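Local coordinates for protein histone acetyltransferase (PDB 6IF4) that probably transfers acetyl groups from acetyl-CoA to protein lysines as a MYST-family enzyme, this chain being its presumed Tudor domain, at residues B[21-26]-B[35-40]; B[10-15]-B[55-60]. All coordinates share one frame; numbering follows the deposited sequence.

Contact 1. Residues B[21-26]-B[35-40]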
# COMPACT_ATOMS: atom_id res chain seq x y z
N ALA B 21 -4.53 5.56 -3.31
CA ALA B 21 -4.84 4.45 -2.43
C ALA B 21 -4.72 4.90 -0.98
O ALA B 21 -4.32 6.03 -0.69
CB ALA B 21 -3.91 3.26 -2.72
N ILE B 22 -5.07 4.00 -0.07
CA ILE B 22 -4.97 4.21 1.36
C ILE B 22 -4.44 2.93 1.97
O ILE B 22 -4.70 1.83 1.47
CB ILE B 22 -6.32 4.61 2.00
CG1 ILE B 22 -6.85 5.92 1.42
CG2 ILE B 22 -6.22 4.72 3.52
CD1 ILE B 22 -8.31 6.19 1.76
N ILE B 23 -3.66 3.06 3.04
CA ILE B 23 -3.10 1.90 3.72
C ILE B 23 -4.08 1.43 4.78
O ILE B 23 -4.43 2.18 5.70
CB ILE B 23 -1.72 2.23 4.30
CG1 ILE B 23 -0.74 2.30 3.14
CG2 ILE B 23 -1.29 1.18 5.31
CD1 ILE B 23 0.59 2.71 3.51
N GLN B 24 -4.53 0.19 4.65
CA GLN B 24 -5.49 -0.38 5.58
C GLN B 24 -4.84 -1.06 6.76
O GLN B 24 -5.40 -1.03 7.87
CB GLN B 24 -6.35 -1.43 4.87
CG GLN B 24 -7.34 -0.90 3.85
CD GLN B 24 -8.63 -1.70 3.86
OE1 GLN B 24 -9.68 -1.20 3.45
NE2 GLN B 24 -8.56 -2.93 4.35
N GLU B 25 -3.66 -1.63 6.56
CA GLU B 25 -3.00 -2.43 7.58
C GLU B 25 -1.51 -2.40 7.32
O GLU B 25 -1.06 -2.22 6.19
CB GLU B 25 -3.48 -3.89 7.59
CG GLU B 25 -4.93 -4.10 7.97
CD GLU B 25 -5.20 -3.81 9.43
OE1 GLU B 25 -4.24 -3.81 10.23
OE2 GLU B 25 -6.38 -3.58 9.79
N VAL B 26 -0.74 -2.57 8.39
CA VAL B 26 0.70 -2.72 8.32
C VAL B 26 1.06 -4.02 9.02
O VAL B 26 0.48 -4.35 10.07
CB VAL B 26 1.43 -1.52 8.96
CG1 VAL B 26 2.94 -1.76 9.01
CG2 VAL B 26 1.12 -0.24 8.20
N LEU B 35 8.52 -4.36 6.20
CA LEU B 35 7.12 -3.95 6.43
C LEU B 35 6.35 -4.15 5.13
O LEU B 35 6.88 -3.80 4.11
CB LEU B 35 7.09 -2.49 6.85
CG LEU B 35 7.47 -2.23 8.30
CD1 LEU B 35 7.45 -0.76 8.62
CD2 LEU B 35 6.55 -2.96 9.22
N LEU B 36 5.17 -4.74 5.22
CA LEU B 36 4.24 -4.89 4.08
C LEU B 36 2.95 -4.15 4.45
O LEU B 36 2.56 -4.16 5.59
CB LEU B 36 3.97 -6.35 3.76
CG LEU B 36 5.20 -7.15 3.37
CD1 LEU B 36 4.86 -8.59 3.11
CD2 LEU B 36 5.88 -6.53 2.19
N TYR B 37 2.34 -3.57 3.45
CA TYR B 37 1.18 -2.72 3.62
C TYR B 37 0.01 -3.29 2.84
O TYR B 37 0.15 -3.61 1.66
CB TYR B 37 1.49 -1.29 3.16
CG TYR B 37 2.77 -0.74 3.75
CD1 TYR B 37 2.78 -0.11 4.98
CD2 TYR B 37 3.98 -0.87 3.07
CE1 TYR B 37 3.95 0.39 5.53
CE2 TYR B 37 5.16 -0.37 3.61
CZ TYR B 37 5.13 0.26 4.83
OH TYR B 37 6.29 0.75 5.37
N TYR B 38 -1.14 -3.41 3.50
CA TYR B 38 -2.37 -3.82 2.84
C TYR B 38 -3.04 -2.55 2.35
O TYR B 38 -3.58 -1.77 3.14
CB TYR B 38 -3.28 -4.59 3.79
CG TYR B 38 -4.39 -5.34 3.09
CD1 TYR B 38 -4.10 -6.36 2.20
CD2 TYR B 38 -5.72 -5.02 3.32
CE1 TYR B 38 -5.11 -7.05 1.55
CE2 TYR B 38 -6.73 -5.70 2.68
CZ TYR B 38 -6.42 -6.71 1.80
OH TYR B 38 -7.43 -7.39 1.15
N VAL B 39 -3.01 -2.33 1.04
CA VAL B 39 -3.47 -1.08 0.46
C VAL B 39 -4.85 -1.30 -0.13
O VAL B 39 -5.18 -2.38 -0.64
CB VAL B 39 -2.48 -0.56 -0.60
CG1 VAL B 39 -1.05 -0.70 -0.11
CG2 VAL B 39 -2.66 -1.26 -1.94
N HIS B 40 -5.69 -0.27 -0.03
CA HIS B 40 -6.97 -0.23 -0.70
C HIS B 40 -6.93 0.87 -1.75
O HIS B 40 -6.60 2.02 -1.43
CB HIS B 40 -8.12 0.01 0.29
CG HIS B 40 -9.43 0.33 -0.37
ND1 HIS B 40 -10.12 -0.58 -1.13
CD2 HIS B 40 -10.17 1.46 -0.38
CE1 HIS B 40 -11.23 -0.03 -1.59
NE2 HIS B 40 -11.28 1.21 -1.14
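A classic beta bulge interrupts this antiparallel hairpin pairing, which joins strands 18-28 and 35-41 of the presumed Tudor domain. Q24 and E25 both face Y38. The Y38 carbonyl O takes a nearly axial bond from Q24 N at 2.7 Å and a weak one from E25 N at 3.4 Å. Before the bulge, I22 and H40 form a hydrogen-bonded pair through both their N and O atoms. After it, Y38 N returns a bond to E25 O.

The Q24 side chain reaches over the partner strand. Its CB lies 3.3 Å from Y38 O. CG is anti to the carbonyl carbon and meets H40 CB. A bend at chi2 (-144°) then sets the amide between two residues: OE1 lies 3.7 Å from H40 CB, and NE2 meets the edge of the Y38 ring in its plane. The Q24 and Y38 side chains lie side by side, pointing the same way, but the amide and ring planes are 62° apart. The H40 ring has its polar partner elsewhere, since ND1 bonds to D49.

I23, V26, Y37 and V39 point to the face opposite I22, E25, Y38 and H40. There F4 meets the Y37 ring edge-to-face, and L57 touches I23, Y37 and V39. I23 CD1 reaches Y37 CD1 at 3.9 Å. V26 CG2 sits at the ring edge, 3.6 Å from Y37 CD1.

Contact 2. Residues B[10-15]-B[55-60]; sequences VYATLH and SALRER
Strand 57-59 closes one side of the antiparallel sheet of this Tudor-like, SH3-clan fold by pairing with strand 9-13. Y11 and R58 form the hydrogen-bonded pair. Y11 N gives to R58 O and R58 N gives to Y11 O, each at 2.8 Å and each with the donor in the carbonyl plane. T13 N gives to A56 O, nearly along its C=O axis, where the 3-10 turn ends. V10 has no such backbone bond to E59. Instead its O accepts from R60 NE at 3.0 Å, with the donor 51° out of the carbonyl plane. V10 O also accepts from A21 N, so two donors grip it. R60 NH2 goes on to A21 O, so the guanidinium bonds to two different strands.

On the face of A12 and L57, L57 CD2 packs on A12 CB. On the face of Y11 and R58, the Y11 ring is held between two arginines. R58 NH2 lies over one face of the ring, 3.3 Å from Y11 CD2, the guanidinium plane 16° from that of the ring. R58 also makes a cation-pi contact with F18. The R60 chain crosses the opposite face at about a right angle in a CH-pi contact, with R60 CD 3.7 Å from the centroid of the Y11 ring.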
# COMPACT_ATOMS: atom_id res chain seq x y z
N VAL B 10 -1.72 7.39 -0.04
CA VAL B 10 -0.54 7.06 -0.82
C VAL B 10 -0.94 6.90 -2.28
O VAL B 10 -2.12 6.90 -2.63
CB VAL B 10 0.14 5.76 -0.33
CG1 VAL B 10 0.61 5.90 1.12
CG2 VAL B 10 -0.81 4.59 -0.48
N TYR B 11 0.07 6.79 -3.13
CA TYR B 11 -0.08 6.27 -4.48
C TYR B 11 0.51 4.87 -4.50
O TYR B 11 1.60 4.63 -3.96
CB TYR B 11 0.64 7.14 -5.51
CG TYR B 11 -0.04 8.47 -5.80
CD1 TYR B 11 -1.21 8.52 -6.54
CD2 TYR B 11 0.50 9.66 -5.34
CE1 TYR B 11 -1.83 9.73 -6.81
CE2 TYR B 11 -0.11 10.87 -5.60
CZ TYR B 11 -1.27 10.90 -6.33
OH TYR B 11 -1.88 12.11 -6.59
N ALA B 12 -0.20 3.94 -5.12
CA ALA B 12 0.22 2.54 -5.17
C ALA B 12 0.17 2.05 -6.60
O ALA B 12 -0.77 2.35 -7.34
CB ALA B 12 -0.67 1.66 -4.28
N THR B 13 1.20 1.31 -7.00
CA THR B 13 1.20 0.73 -8.33
C THR B 13 0.15 -0.36 -8.42
O THR B 13 -0.13 -1.09 -7.46
CB THR B 13 2.57 0.16 -8.68
OG1 THR B 13 2.93 -0.86 -7.74
CG2 THR B 13 3.63 1.25 -8.68
N LEU B 14 -0.43 -0.49 -9.61
CA LEU B 14 -1.39 -1.55 -9.89
C LEU B 14 -1.34 -1.77 -11.39
O LEU B 14 -1.82 -0.93 -12.15
CB LEU B 14 -2.80 -1.16 -9.43
CG LEU B 14 -3.96 -2.03 -9.92
CD1 LEU B 14 -3.83 -3.44 -9.39
CD2 LEU B 14 -5.29 -1.41 -9.51
N HIS B 15 -0.73 -2.88 -11.80
CA HIS B 15 -0.49 -3.16 -13.21
C HIS B 15 0.29 -2.01 -13.85
O HIS B 15 -0.13 -1.42 -14.85
CB HIS B 15 -1.81 -3.44 -13.94
CG HIS B 15 -2.56 -4.60 -13.36
ND1 HIS B 15 -3.82 -4.48 -12.82
CD2 HIS B 15 -2.22 -5.91 -13.23
CE1 HIS B 15 -4.23 -5.66 -12.39
NE2 HIS B 15 -3.27 -6.54 -12.62
N SER B 55 8.32 -0.41 -1.80
CA SER B 55 8.83 -0.04 -3.12
C SER B 55 7.72 0.21 -4.12
O SER B 55 7.98 0.78 -5.19
CB SER B 55 9.77 -1.13 -3.64
OG SER B 55 9.19 -2.42 -3.50
N ALA B 56 6.49 -0.21 -3.83
CA ALA B 56 5.36 0.01 -4.71
C ALA B 56 4.54 1.24 -4.33
O ALA B 56 3.54 1.52 -4.99
CB ALA B 56 4.45 -1.22 -4.72
N LEU B 57 4.96 1.98 -3.31
CA LEU B 57 4.16 3.06 -2.75
C LEU B 57 4.88 4.40 -2.88
O LEU B 57 6.11 4.48 -2.92
CB LEU B 57 3.83 2.81 -1.28
CG LEU B 57 3.12 1.51 -0.92
CD1 LEU B 57 2.85 1.45 0.58
CD2 LEU B 57 1.83 1.37 -1.70
N ARG B 58 4.08 5.46 -2.91
CA ARG B 58 4.55 6.84 -2.88
C ARG B 58 3.64 7.62 -1.95
O ARG B 58 2.45 7.34 -1.85
CB ARG B 58 4.51 7.49 -4.27
CG ARG B 58 5.49 6.95 -5.28
CD ARG B 58 5.67 7.93 -6.43
NE ARG B 58 4.43 8.22 -7.15
CZ ARG B 58 3.77 9.37 -7.08
NH1 ARG B 58 4.23 10.36 -6.32
NH2 ARG B 58 2.66 9.54 -7.78
N GLU B 59 4.21 8.62 -1.28
CA GLU B 59 3.39 9.56 -0.52
C GLU B 59 2.43 10.25 -1.47
O GLU B 59 2.71 10.46 -2.65
CB GLU B 59 4.27 10.60 0.18
CG GLU B 59 4.97 10.12 1.43
CD GLU B 59 5.79 11.22 2.08
OE1 GLU B 59 6.66 10.90 2.92
OE2 GLU B 59 5.57 12.40 1.75
N ARG B 60 1.27 10.62 -0.93
CA ARG B 60 0.24 11.35 -1.69
C ARG B 60 -0.24 12.55 -0.87
O ARG B 60 -0.84 12.35 0.16
CB ARG B 60 -0.90 10.43 -2.12
CG ARG B 60 -2.09 11.12 -2.76
CD ARG B 60 -3.18 10.25 -3.36
NE ARG B 60 -3.84 9.31 -2.51
CZ ARG B 60 -5.04 9.46 -1.97
NH1 ARG B 60 -5.72 10.56 -2.20
NH2 ARG B 60 -5.56 8.53 -1.20

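Both contacts belong to one antiparallel sheet, and along the chain contact 1 is nested inside the loop closed by contact 2. Contact 1 is a local hairpin near the centre of the chain. Contact 2 pairs the last strand, 57-59, with the first, 9-13, at the sheet's margin. Both are partly buried. I23, Y37 and V39 are buried in contact 1, and V10, A12 and L57 in contact 2; E25, R58 and E59 are exposed. L57 joins the two: its CD1 packs on Y37 CD2 at 3.6 Å. Contact 1 sets an amide beside aromatic side chains, whereas contact 2 uses arginines around a tyrosine. They also touch at A21, on strand 18-28.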